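Local coordinates for protein CghA (Chaetomium globosum, PDB 6KBC) that belongs to a two-domain family of the calycin clan, is built largely of beta strands, and holds the bound ligand WK1 in a pocket, at residues E337-D342 / G373-S378; A249-M254 / E380-W385; A115-T120 / R130-F135; F62-F67 / T144-D149. All blocks are in the same frame, centred on the assembly; numbering follows the deposited sequence.

Contact 1 of 4, residues E337-D342 / G373-S378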
# COMPACT_ATOMS: atom_id res chain seq x y z
N GLU A 337 22.86 1.98 13.08
CA GLU A 337 22.86 0.99 12.02
C GLU A 337 22.24 1.57 10.76
O GLU A 337 21.36 2.43 10.81
CB GLU A 337 22.11 -0.26 12.45
CG GLU A 337 22.80 -1.04 13.57
CD GLU A 337 21.85 -1.86 14.39
OE1 GLU A 337 20.87 -1.27 14.93
OE2 GLU A 337 22.06 -3.09 14.50
N LYS A 338 22.75 1.10 9.63
CA LYS A 338 22.17 1.35 8.32
C LYS A 338 21.95 0.01 7.65
O LYS A 338 22.80 -0.88 7.72
CB LYS A 338 23.08 2.24 7.44
CG LYS A 338 23.17 3.66 7.92
CD LYS A 338 23.54 4.67 6.79
CE LYS A 338 24.52 4.08 5.80
NZ LYS A 338 24.90 5.07 4.70
N TRP A 339 20.81 -0.13 6.99
CA TRP A 339 20.54 -1.29 6.17
C TRP A 339 20.28 -0.80 4.75
O TRP A 339 19.63 0.22 4.55
CB TRP A 339 19.36 -2.07 6.69
CG TRP A 339 19.48 -2.48 8.13
CD1 TRP A 339 19.90 -3.69 8.61
CD2 TRP A 339 19.18 -1.67 9.27
NE1 TRP A 339 19.88 -3.69 9.99
CE2 TRP A 339 19.42 -2.47 10.42
CE3 TRP A 339 18.71 -0.36 9.44
CZ2 TRP A 339 19.22 -1.99 11.71
CZ3 TRP A 339 18.49 0.10 10.74
CH2 TRP A 339 18.76 -0.71 11.85
N SER A 340 20.81 -1.53 3.77
CA SER A 340 20.61 -1.18 2.37
C SER A 340 20.09 -2.41 1.65
O SER A 340 20.63 -3.51 1.81
CB SER A 340 21.90 -0.70 1.71
OG SER A 340 21.59 -0.09 0.48
N PHE A 341 19.02 -2.23 0.88
CA PHE A 341 18.44 -3.31 0.10
C PHE A 341 18.25 -2.85 -1.32
O PHE A 341 17.84 -1.71 -1.58
CB PHE A 341 17.09 -3.78 0.67
CG PHE A 341 17.16 -4.17 2.11
CD1 PHE A 341 17.51 -5.47 2.46
CD2 PHE A 341 16.91 -3.25 3.11
CE1 PHE A 341 17.57 -5.85 3.81
CE2 PHE A 341 16.98 -3.62 4.45
CZ PHE A 341 17.33 -4.92 4.78
N ASP A 342 18.54 -3.74 -2.25
CA ASP A 342 18.22 -3.52 -3.65
C ASP A 342 16.99 -4.32 -3.97
O ASP A 342 16.93 -5.53 -3.69
CB ASP A 342 19.39 -3.90 -4.55
CG ASP A 342 20.47 -2.83 -4.56
OD1 ASP A 342 20.31 -1.80 -3.84
OD2 ASP A 342 21.46 -2.98 -5.30
N GLY A 373 20.42 -7.63 0.17
CA GLY A 373 21.12 -6.63 0.95
C GLY A 373 21.26 -6.97 2.42
O GLY A 373 21.46 -8.14 2.77
N GLY A 374 21.18 -5.97 3.29
CA GLY A 374 21.29 -6.23 4.71
C GLY A 374 22.02 -5.10 5.41
O GLY A 374 22.11 -3.99 4.88
N LEU A 375 22.55 -5.41 6.59
CA LEU A 375 23.21 -4.43 7.44
C LEU A 375 24.48 -3.90 6.78
O LEU A 375 25.39 -4.67 6.45
CB LEU A 375 23.53 -5.05 8.80
CG LEU A 375 24.27 -4.16 9.80
CD1 LEU A 375 23.39 -3.01 10.25
CD2 LEU A 375 24.73 -4.99 11.02
N VAL A 376 24.55 -2.58 6.61
CA VAL A 376 25.72 -1.96 6.01
C VAL A 376 26.92 -2.15 6.93
O VAL A 376 26.79 -2.07 8.17
CB VAL A 376 25.45 -0.48 5.72
CG1 VAL A 376 26.72 0.23 5.19
CG2 VAL A 376 24.30 -0.34 4.73
N GLY A 377 28.09 -2.40 6.34
CA GLY A 377 29.29 -2.64 7.11
C GLY A 377 29.43 -4.04 7.65
O GLY A 377 30.32 -4.29 8.47
N SER A 378 28.57 -4.96 7.23
CA SER A 378 28.61 -6.32 7.71
C SER A 378 28.70 -7.26 6.52
O SER A 378 28.61 -6.85 5.36
CB SER A 378 27.37 -6.65 8.55
OG SER A 378 26.27 -6.96 7.70
O HOH W 1 25.38 -0.10 9.71

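Contact 2 of 4, residues A249-M254 / E380-W385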
# COMPACT_ATOMS: atom_id res chain seq x y z
N ALA A 249 13.11 -10.13 3.38
CA ALA A 249 14.38 -10.75 2.99
C ALA A 249 15.07 -11.21 4.27
O ALA A 249 15.50 -10.37 5.07
CB ALA A 249 15.27 -9.79 2.20
N GLY A 250 15.18 -12.52 4.46
CA GLY A 250 15.75 -13.03 5.68
C GLY A 250 14.96 -12.56 6.88
O GLY A 250 13.73 -12.63 6.91
N PRO A 251 15.65 -12.02 7.89
CA PRO A 251 14.94 -11.51 9.07
C PRO A 251 14.26 -10.16 8.85
O PRO A 251 13.56 -9.69 9.75
CB PRO A 251 16.06 -11.37 10.11
CG PRO A 251 17.24 -11.01 9.27
CD PRO A 251 17.10 -11.78 7.98
N TYR A 252 14.44 -9.54 7.69
CA TYR A 252 14.01 -8.16 7.47
C TYR A 252 12.64 -8.12 6.82
O TYR A 252 12.38 -8.83 5.84
CB TYR A 252 15.01 -7.41 6.60
CG TYR A 252 16.34 -7.25 7.26
CD1 TYR A 252 16.49 -6.44 8.37
CD2 TYR A 252 17.44 -7.96 6.81
CE1 TYR A 252 17.72 -6.30 8.99
CE2 TYR A 252 18.66 -7.84 7.41
CZ TYR A 252 18.79 -7.01 8.50
OH TYR A 252 20.03 -6.89 9.10
N VAL A 253 11.78 -7.25 7.34
CA VAL A 253 10.52 -6.91 6.71
C VAL A 253 10.50 -5.40 6.54
O VAL A 253 10.77 -4.67 7.50
CB VAL A 253 9.32 -7.41 7.52
CG1 VAL A 253 8.03 -6.81 6.99
CG2 VAL A 253 9.26 -8.94 7.47
N MET A 254 10.19 -4.94 5.34
CA MET A 254 10.21 -3.51 5.06
C MET A 254 8.95 -3.11 4.33
O MET A 254 8.44 -3.85 3.47
CB MET A 254 11.45 -3.08 4.25
CG MET A 254 11.50 -3.51 2.81
SD MET A 254 13.18 -3.92 2.23
CE MET A 254 13.74 -5.20 3.36
N GLU A 380 26.50 -9.46 6.01
CA GLU A 380 25.14 -9.91 5.76
C GLU A 380 24.75 -9.69 4.31
O GLU A 380 24.99 -8.63 3.73
CB GLU A 380 24.18 -9.17 6.68
CG GLU A 380 22.77 -9.62 6.53
CD GLU A 380 21.89 -9.05 7.60
OE1 GLU A 380 21.12 -9.82 8.22
OE2 GLU A 380 21.94 -7.80 7.79
N SER A 381 24.15 -10.72 3.72
CA SER A 381 23.65 -10.64 2.35
C SER A 381 22.39 -11.50 2.30
O SER A 381 22.46 -12.70 2.02
CB SER A 381 24.70 -11.11 1.36
OG SER A 381 24.20 -11.05 0.04
N VAL A 382 21.24 -10.88 2.59
CA VAL A 382 19.99 -11.63 2.67
C VAL A 382 19.32 -11.65 1.30
O VAL A 382 19.71 -10.89 0.39
CB VAL A 382 19.04 -11.06 3.74
CG1 VAL A 382 19.62 -11.30 5.12
CG2 VAL A 382 18.78 -9.59 3.51
N HIS A 383 18.34 -12.52 1.12
CA HIS A 383 17.66 -12.66 -0.15
C HIS A 383 16.17 -12.83 0.10
O HIS A 383 15.76 -13.57 0.99
CB HIS A 383 18.20 -13.86 -0.97
CG HIS A 383 17.59 -13.96 -2.34
ND1 HIS A 383 16.37 -14.58 -2.56
CD2 HIS A 383 17.98 -13.46 -3.53
CE1 HIS A 383 16.06 -14.49 -3.84
NE2 HIS A 383 17.03 -13.82 -4.46
N GLY A 384 15.36 -12.14 -0.69
CA GLY A 384 13.94 -12.25 -0.49
C GLY A 384 13.18 -11.67 -1.65
O GLY A 384 13.71 -11.49 -2.74
N TRP A 385 11.92 -11.37 -1.36
CA TRP A 385 10.94 -11.04 -2.38
C TRP A 385 10.02 -9.96 -1.83
O TRP A 385 9.84 -9.82 -0.62
CB TRP A 385 10.14 -12.28 -2.78
CG TRP A 385 11.03 -13.26 -3.41
CD1 TRP A 385 11.67 -14.32 -2.82
CD2 TRP A 385 11.45 -13.24 -4.76
NE1 TRP A 385 12.45 -14.97 -3.74
CE2 TRP A 385 12.33 -14.33 -4.95
CE3 TRP A 385 11.16 -12.41 -5.85
CZ2 TRP A 385 12.92 -14.61 -6.17
CZ3 TRP A 385 11.73 -12.70 -7.07
CH2 TRP A 385 12.62 -13.78 -7.22
O HOH W 2 13.62 -14.36 2.45

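Contact 3 of 4, residues A115-T120 / R130-F135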
# COMPACT_ATOMS: atom_id res chain seq x y z
N ALA A 115 -15.99 -3.98 9.57
CA ALA A 115 -16.39 -4.70 8.37
C ALA A 115 -16.70 -3.69 7.28
O ALA A 115 -17.45 -2.74 7.51
CB ALA A 115 -17.61 -5.59 8.63
N GLY A 116 -16.12 -3.90 6.11
CA GLY A 116 -16.36 -3.03 4.97
C GLY A 116 -16.97 -3.85 3.86
O GLY A 116 -16.59 -5.01 3.65
N VAL A 117 -17.95 -3.27 3.16
CA VAL A 117 -18.60 -3.94 2.05
C VAL A 117 -18.80 -2.97 0.90
O VAL A 117 -19.57 -2.01 0.99
CB VAL A 117 -19.94 -4.58 2.47
CG1 VAL A 117 -20.45 -5.48 1.35
CG2 VAL A 117 -19.80 -5.39 3.76
N TRP A 118 -18.01 -3.18 -0.15
CA TRP A 118 -18.21 -2.70 -1.51
C TRP A 118 -19.10 -3.68 -2.26
O TRP A 118 -18.68 -4.81 -2.54
CB TRP A 118 -16.82 -2.55 -2.14
CG TRP A 118 -16.02 -1.29 -1.79
CD1 TRP A 118 -15.84 -0.21 -2.60
CD2 TRP A 118 -15.68 -0.82 -0.47
NE1 TRP A 118 -15.17 0.78 -1.94
CE2 TRP A 118 -15.09 0.46 -0.62
CE3 TRP A 118 -15.73 -1.38 0.81
CZ2 TRP A 118 -14.56 1.17 0.45
CZ3 TRP A 118 -15.21 -0.67 1.87
CH2 TRP A 118 -14.63 0.60 1.69
N ARG A 119 -20.33 -3.27 -2.56
CA ARG A 119 -21.31 -4.21 -3.08
C ARG A 119 -22.33 -3.50 -3.96
O ARG A 119 -22.55 -2.29 -3.87
CB ARG A 119 -22.07 -4.95 -1.98
CG ARG A 119 -22.86 -4.00 -1.09
CD ARG A 119 -23.65 -4.72 -0.02
NE ARG A 119 -24.35 -3.75 0.83
CZ ARG A 119 -25.52 -3.20 0.56
NH1 ARG A 119 -26.12 -3.43 -0.61
NH2 ARG A 119 -26.07 -2.35 1.41
N THR A 120 -22.96 -4.30 -4.82
CA THR A 120 -24.17 -3.91 -5.51
C THR A 120 -25.35 -3.89 -4.53
O THR A 120 -25.24 -4.30 -3.37
CB THR A 120 -24.46 -4.86 -6.67
OG1 THR A 120 -24.39 -6.21 -6.19
CG2 THR A 120 -23.44 -4.67 -7.78
N ARG A 130 -24.06 -9.12 -10.21
CA ARG A 130 -23.81 -9.21 -8.74
C ARG A 130 -22.33 -9.00 -8.42
O ARG A 130 -21.50 -9.65 -9.05
CB ARG A 130 -24.26 -10.53 -8.14
CG ARG A 130 -24.04 -10.63 -6.63
CD ARG A 130 -24.70 -11.84 -6.01
NE ARG A 130 -23.79 -12.96 -5.80
CZ ARG A 130 -23.75 -14.04 -6.57
NH1 ARG A 130 -24.56 -14.15 -7.61
NH2 ARG A 130 -22.89 -15.01 -6.30
N THR A 131 -22.04 -8.13 -7.46
CA THR A 131 -20.67 -7.84 -7.03
C THR A 131 -20.64 -7.57 -5.54
O THR A 131 -21.28 -6.63 -5.05
CB THR A 131 -20.07 -6.65 -7.78
OG1 THR A 131 -20.27 -6.81 -9.20
CG2 THR A 131 -18.59 -6.54 -7.46
N THR A 132 -19.87 -8.38 -4.81
CA THR A 132 -19.58 -8.13 -3.41
C THR A 132 -18.08 -8.25 -3.20
O THR A 132 -17.47 -9.24 -3.63
CB THR A 132 -20.33 -9.11 -2.50
OG1 THR A 132 -21.69 -9.22 -2.93
CG2 THR A 132 -20.30 -8.62 -1.07
N ALA A 133 -17.49 -7.25 -2.57
CA ALA A 133 -16.12 -7.31 -2.10
C ALA A 133 -16.11 -6.77 -0.69
O ALA A 133 -16.63 -5.68 -0.44
CB ALA A 133 -15.16 -6.52 -3.00
N SER A 134 -15.56 -7.53 0.25
CA SER A 134 -15.72 -7.16 1.64
C SER A 134 -14.43 -7.42 2.39
O SER A 134 -13.67 -8.32 2.04
CB SER A 134 -16.88 -7.94 2.28
OG SER A 134 -16.49 -9.27 2.54
N PHE A 135 -14.20 -6.62 3.43
CA PHE A 135 -13.11 -6.89 4.34
C PHE A 135 -13.62 -6.87 5.77
O PHE A 135 -14.62 -6.24 6.09
CB PHE A 135 -11.93 -5.91 4.16
CG PHE A 135 -12.28 -4.46 4.36
CD1 PHE A 135 -12.29 -3.89 5.63
CD2 PHE A 135 -12.53 -3.63 3.27
CE1 PHE A 135 -12.58 -2.54 5.81
CE2 PHE A 135 -12.81 -2.28 3.45
CZ PHE A 135 -12.84 -1.74 4.72

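Contact 4 of 4, residues F62-F67 / T144-D149. With WK1 ((2S)-3-[(2S,4E)-4-[[(1R,2S,4aR,6S,8R,8aS)-2-[(E)-but-2-en-2-yl]-6,8-dimethyl-1,2,4a,5,6,7,8,8a-octahydronaphthalen-1-yl]-oxidanyl-methylidene]-3,5-bis(oxidanylidene)pyrrolidin-2-yl]-2-methyl-2-oxidanyl-propanoic acid), chain B.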
# COMPACT_ATOMS: atom_id res chain seq x y z
N PHE A 62 -0.67 -10.57 -4.66
CA PHE A 62 -2.05 -10.15 -4.74
C PHE A 62 -2.20 -8.87 -3.94
O PHE A 62 -1.64 -8.76 -2.85
CB PHE A 62 -3.01 -11.22 -4.18
CG PHE A 62 -4.45 -10.81 -4.23
CD1 PHE A 62 -5.22 -11.05 -5.35
CD2 PHE A 62 -5.04 -10.16 -3.15
CE1 PHE A 62 -6.54 -10.65 -5.41
CE2 PHE A 62 -6.37 -9.76 -3.19
CZ PHE A 62 -7.11 -10.00 -4.33
N THR A 63 -2.96 -7.93 -4.46
CA THR A 63 -3.23 -6.73 -3.69
C THR A 63 -4.60 -6.21 -4.10
O THR A 63 -5.00 -6.31 -5.26
CB THR A 63 -2.14 -5.66 -3.88
OG1 THR A 63 -2.34 -4.60 -2.94
CG2 THR A 63 -2.15 -5.10 -5.30
N VAL A 64 -5.32 -5.69 -3.12
CA VAL A 64 -6.59 -5.04 -3.36
C VAL A 64 -6.59 -3.75 -2.55
O VAL A 64 -6.15 -3.73 -1.39
CB VAL A 64 -7.78 -5.95 -2.97
CG1 VAL A 64 -7.66 -6.42 -1.53
CG2 VAL A 64 -9.10 -5.25 -3.21
N SER A 65 -7.04 -2.67 -3.17
CA SER A 65 -7.28 -1.43 -2.46
C SER A 65 -8.77 -1.16 -2.55
O SER A 65 -9.33 -1.10 -3.65
CB SER A 65 -6.47 -0.26 -3.05
OG SER A 65 -5.10 -0.42 -2.72
N PHE A 66 -9.42 -1.04 -1.39
CA PHE A 66 -10.80 -0.60 -1.32
C PHE A 66 -10.79 0.93 -1.26
O PHE A 66 -10.25 1.51 -0.31
CB PHE A 66 -11.50 -1.18 -0.10
CG PHE A 66 -11.65 -2.68 -0.15
CD1 PHE A 66 -10.62 -3.51 0.27
CD2 PHE A 66 -12.84 -3.26 -0.59
CE1 PHE A 66 -10.76 -4.90 0.24
CE2 PHE A 66 -12.98 -4.65 -0.62
CZ PHE A 66 -11.94 -5.47 -0.21
N PHE A 67 -11.40 1.56 -2.26
CA PHE A 67 -11.36 3.00 -2.43
C PHE A 67 -12.72 3.63 -2.19
O PHE A 67 -13.75 3.11 -2.64
CB PHE A 67 -10.92 3.38 -3.85
CG PHE A 67 -9.46 3.19 -4.13
CD1 PHE A 67 -8.50 3.79 -3.33
CD2 PHE A 67 -9.04 2.46 -5.24
CE1 PHE A 67 -7.14 3.64 -3.61
CE2 PHE A 67 -7.69 2.32 -5.52
CZ PHE A 67 -6.74 2.91 -4.71
N THR A 144 -7.46 -10.44 9.65
CA THR A 144 -8.32 -9.86 8.65
C THR A 144 -8.91 -10.97 7.80
O THR A 144 -8.34 -12.05 7.70
CB THR A 144 -7.60 -8.88 7.69
OG1 THR A 144 -6.86 -9.63 6.72
CG2 THR A 144 -6.67 -7.98 8.42
N THR A 145 -10.02 -10.65 7.16
CA THR A 145 -10.58 -11.50 6.13
C THR A 145 -11.08 -10.62 5.01
O THR A 145 -11.80 -9.64 5.26
CB THR A 145 -11.71 -12.38 6.67
OG1 THR A 145 -11.19 -13.17 7.75
CG2 THR A 145 -12.22 -13.31 5.60
N VAL A 146 -10.70 -10.94 3.79
CA VAL A 146 -11.18 -10.25 2.60
C VAL A 146 -11.86 -11.30 1.73
O VAL A 146 -11.28 -12.36 1.49
CB VAL A 146 -10.03 -9.57 1.84
CG1 VAL A 146 -10.56 -8.85 0.63
CG2 VAL A 146 -9.29 -8.64 2.79
N VAL A 147 -13.08 -11.01 1.29
CA VAL A 147 -13.86 -11.99 0.56
C VAL A 147 -14.40 -11.34 -0.71
O VAL A 147 -14.99 -10.26 -0.66
CB VAL A 147 -15.02 -12.55 1.40
CG1 VAL A 147 -15.81 -13.55 0.59
CG2 VAL A 147 -14.48 -13.18 2.67
N PHE A 148 -14.18 -12.00 -1.83
CA PHE A 148 -14.69 -11.57 -3.12
C PHE A 148 -15.79 -12.51 -3.55
O PHE A 148 -15.63 -13.73 -3.50
CB PHE A 148 -13.57 -11.53 -4.16
CG PHE A 148 -12.43 -10.62 -3.78
CD1 PHE A 148 -12.52 -9.25 -3.99
CD2 PHE A 148 -11.29 -11.13 -3.18
CE1 PHE A 148 -11.48 -8.41 -3.63
CE2 PHE A 148 -10.24 -10.29 -2.82
CZ PHE A 148 -10.35 -8.93 -3.04
N ASP A 149 -16.92 -11.93 -3.97
CA ASP A 149 -18.02 -12.67 -4.58
C ASP A 149 -18.42 -11.88 -5.81
O ASP A 149 -19.39 -11.12 -5.81
CB ASP A 149 -19.19 -12.86 -3.58
CG ASP A 149 -20.33 -13.69 -4.17
OD1 ASP A 149 -20.13 -14.33 -5.23
OD2 ASP A 149 -21.42 -13.68 -3.57
O WK1 B . -5.83 0.45 -10.95
C17 WK1 B . -5.14 -0.19 -10.20
O1 WK1 B . -5.28 -1.37 -10.06
C19 WK1 B . -4.08 0.47 -9.41
O2 WK1 B . -3.91 1.80 -9.75
C18 WK1 B . -2.77 -0.19 -9.72
C20 WK1 B . -4.56 0.35 -7.99
C22 WK1 B . -3.46 0.60 -7.04
N WK1 B . -3.71 0.35 -5.63
C21 WK1 B . -3.25 1.36 -4.91
O5 WK1 B . -3.33 1.38 -3.60
C23 WK1 B . -2.88 1.92 -7.02
O4 WK1 B . -2.49 2.61 -8.07
C24 WK1 B . -2.69 2.46 -5.71
C16 WK1 B . -2.10 3.74 -5.36
O3 WK1 B . -1.68 4.48 -6.32
C9 WK1 B . -1.86 4.10 -3.95
C8 WK1 B . -0.50 3.39 -3.71
C12 WK1 B . -0.26 2.03 -4.32
C13 WK1 B . -0.45 0.91 -3.65
C90 WK1 B . -0.21 -0.42 -4.28
C14 WK1 B . 0.21 1.91 -5.72
C7 WK1 B . 0.65 4.23 -4.17
C6 WK1 B . 0.75 5.46 -3.74
C3 WK1 B . -0.46 6.04 -3.06
C4 WK1 B . -1.77 5.59 -3.67
C5 WK1 B . -2.87 6.00 -2.71
C11 WK1 B . -4.21 5.76 -3.34
C2 WK1 B . -0.43 7.52 -2.78
C1 WK1 B . -1.40 7.72 -1.66
C10 WK1 B . -1.39 9.09 -1.06
C WK1 B . -2.77 7.42 -2.20

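Contact 1 of 4, residues E337-D342 / G373-S378
Ser340 and Gly374 form a hydrogen-bonded antiparallel pair, Ser340 N donating to Gly374 O at 3.0 Å and Gly374 N to Ser340 O at 2.9 Å. Past the non-hydrogen-bonded pair of Trp339 with Leu375, a further bond runs from Val376 N to Lys338 O at 2.7 Å, and one water links Lys338 N with Val376 O. Gly373 and Gly374 both adopt backbone angles open only to glycine, and without a side chain Gly373 can bring CA to 3.3 Å from Ser340 O. Strands 338-346 and 363-375 are neighbours in the calycin-like C-terminal domain; a type II turn from Leu375 to Ser378 follows, where Gly377 takes the positive phi and Ser378 N and OG both bind Leu375 O from one face of its plane. In Leu375, chi1 sets CG anti to the backbone N and chi2 (68°) swings CD1 over the five-membered ring of Trp339, a CH-pi contact 4.0 Å from the centroid, while Glu337 CB lies on that same face near the rim. On the other side of the sheet, Val376 CG2 rests against CB of Lys338 and CB of Ser340, both at 3.9 Å. The ammonium of Lys338 leads away to Glu328 and Asp295 O.

Contact 2 of 4, residues A249-M254 / E380-W385
Tyr252 and Glu380 reach toward each other tip to tip, and Tyr252 OH donates a very short hydrogen bond, 2.5 Å, to Glu380 OE2. The planes of ring and carboxylate are turned 69° apart, with Glu380 CD at the ring edge. A long acidic side chain suits this place: Glu380 has CG anti to the backbone N (chi1 -177°) and runs extended to CD, spanning the gap to the phenol. Beneath this polar tip sits Val382, whose branches divide the work. CG2 meets Tyr252 CD2 at the ring edge at 3.9 Å and also Ala249 CB at 3.8 Å, whereas CG1 lies against Pro251 CD at 3.8 Å. Gly384, with no side chain, avoids running into Ala249 CA, and one water joins Gly250 N to His383 O.

The next shell fixes these groups. A type II' turn from Ala249 to Tyr252, with Gly250 at its positive phi and Pro251 following, is closed by Ala249 and Tyr252 bonding backbone to backbone both ways; Pro251 CG also lies over one face of the Tyr252 ring, near its rim. Arg277 pairs with Glu380 OE1 and bonds Tyr252 OH, while Leu375 N holds OE2, so the buried phenol and the carboxylate share a network. The turn joins strands 239-249 and 252-261; Tyr252 packs on Leu275 of strand 269-277, and strand 382-392 runs between 239-249 and 363-375.

Contact 3 of 4, residues A115-T120 / R130-F135
In Phe135, chi1 (59°) sets CG between the backbone N and the carbonyl carbon, and from there the ring lies against Gly116 of the neighbouring strand; Trp118 projects from the same face of the sheet. Gly116 CA sits over the centre of the Phe135 ring, 3.8 Å from the centroid. This cross-strand cover of a glycine by an aromatic ring is known from antiparallel sheets, and it works because glycine has no side chain to hold the ring off. Farther round the ring, Phe135 CE2 comes within 3.3 Å of Trp118 CZ3, the two planes inclined at 38°. Strands 113-119 and 132-137 are consecutive in the antiparallel, calycin-like N-terminal domain. Their backbone ladder runs from Gly116 N to Phe135 O at 2.8 Å and from Ala133 N to Trp118 O at 2.7 Å. Thr120 N continues it to Thr131 O at 2.9 Å, and Thr120 OG1 accepts a long 3.3 Å bond from Thr131 N. On the opposite face the beta-branched residues touch, Val117 CG1 lying 4.0 Å from Thr132 CG2. Beyond the pair, Trp49 stacks on the Phe135 ring, Phe66 meets both aromatics edge-to-face, and Trp118 NE1 bonds Phe67 O.

Contact 4 of 4, residues F62-F67 / T144-D149
Phe62 and Phe148 meet tip to tip with their ring planes 69° apart, Phe62 CZ coming to 3.5 Å from Phe148 CE2 and Phe148 CZ lying at the edge of the Phe62 ring. Val64 CB lies in the plane of the Phe148 ring at its edge, and Val64 CG2 is 3.9 Å from Phe148 CZ. At the next step along the strand, Val146 CG1 sits in plane at the edge of Phe66, 3.7 Å from Phe66 CZ. Val146 has CG1 anti to the backbone N (chi1 -179°), which carries that methyl out to the ring. No hydrogen bond joins the segments; rings and branched side chains suit the wide gap, since the strand axes pass 10.5 Å apart, crossing at 87°. Phe62, Val64 and Phe66 look into this buried apolar layer, to which Leu158 and Leu196 of other strands add, while Ser65 and Phe67 belong to the ligand pocket. Ser65 OG donates to O5 of WK1 at 2.7 Å, and Phe67 CE1 lies 3.6 Å from C11 of WK1. Near-perpendicular packing of strands across an apolar interior is consistent with a calycin-like barrel, here with one wall strand also lining the pocket.

Contacts 1 and 2 belong to the C-terminal domain and contacts 3 and 4 to the N-terminal one, with about 42 Å between the centres of contacts 1 and 3. Contacts 1 and 3 are backbone ladders between neighbouring antiparallel strands, partly buried. Contact 2, also partly buried, relies on side chains and one charged hydrogen-bonded network; contact 4, wholly buried, is purely apolar between its segments. Within each pair the contacts touch: Gly373 O binds Val382 N across strands 363-375 and 382-392, and Thr132 O binds Asp149 N across 132-137 and 143-150. Of the four, contact 4 alone includes residues of the WK1 pocket.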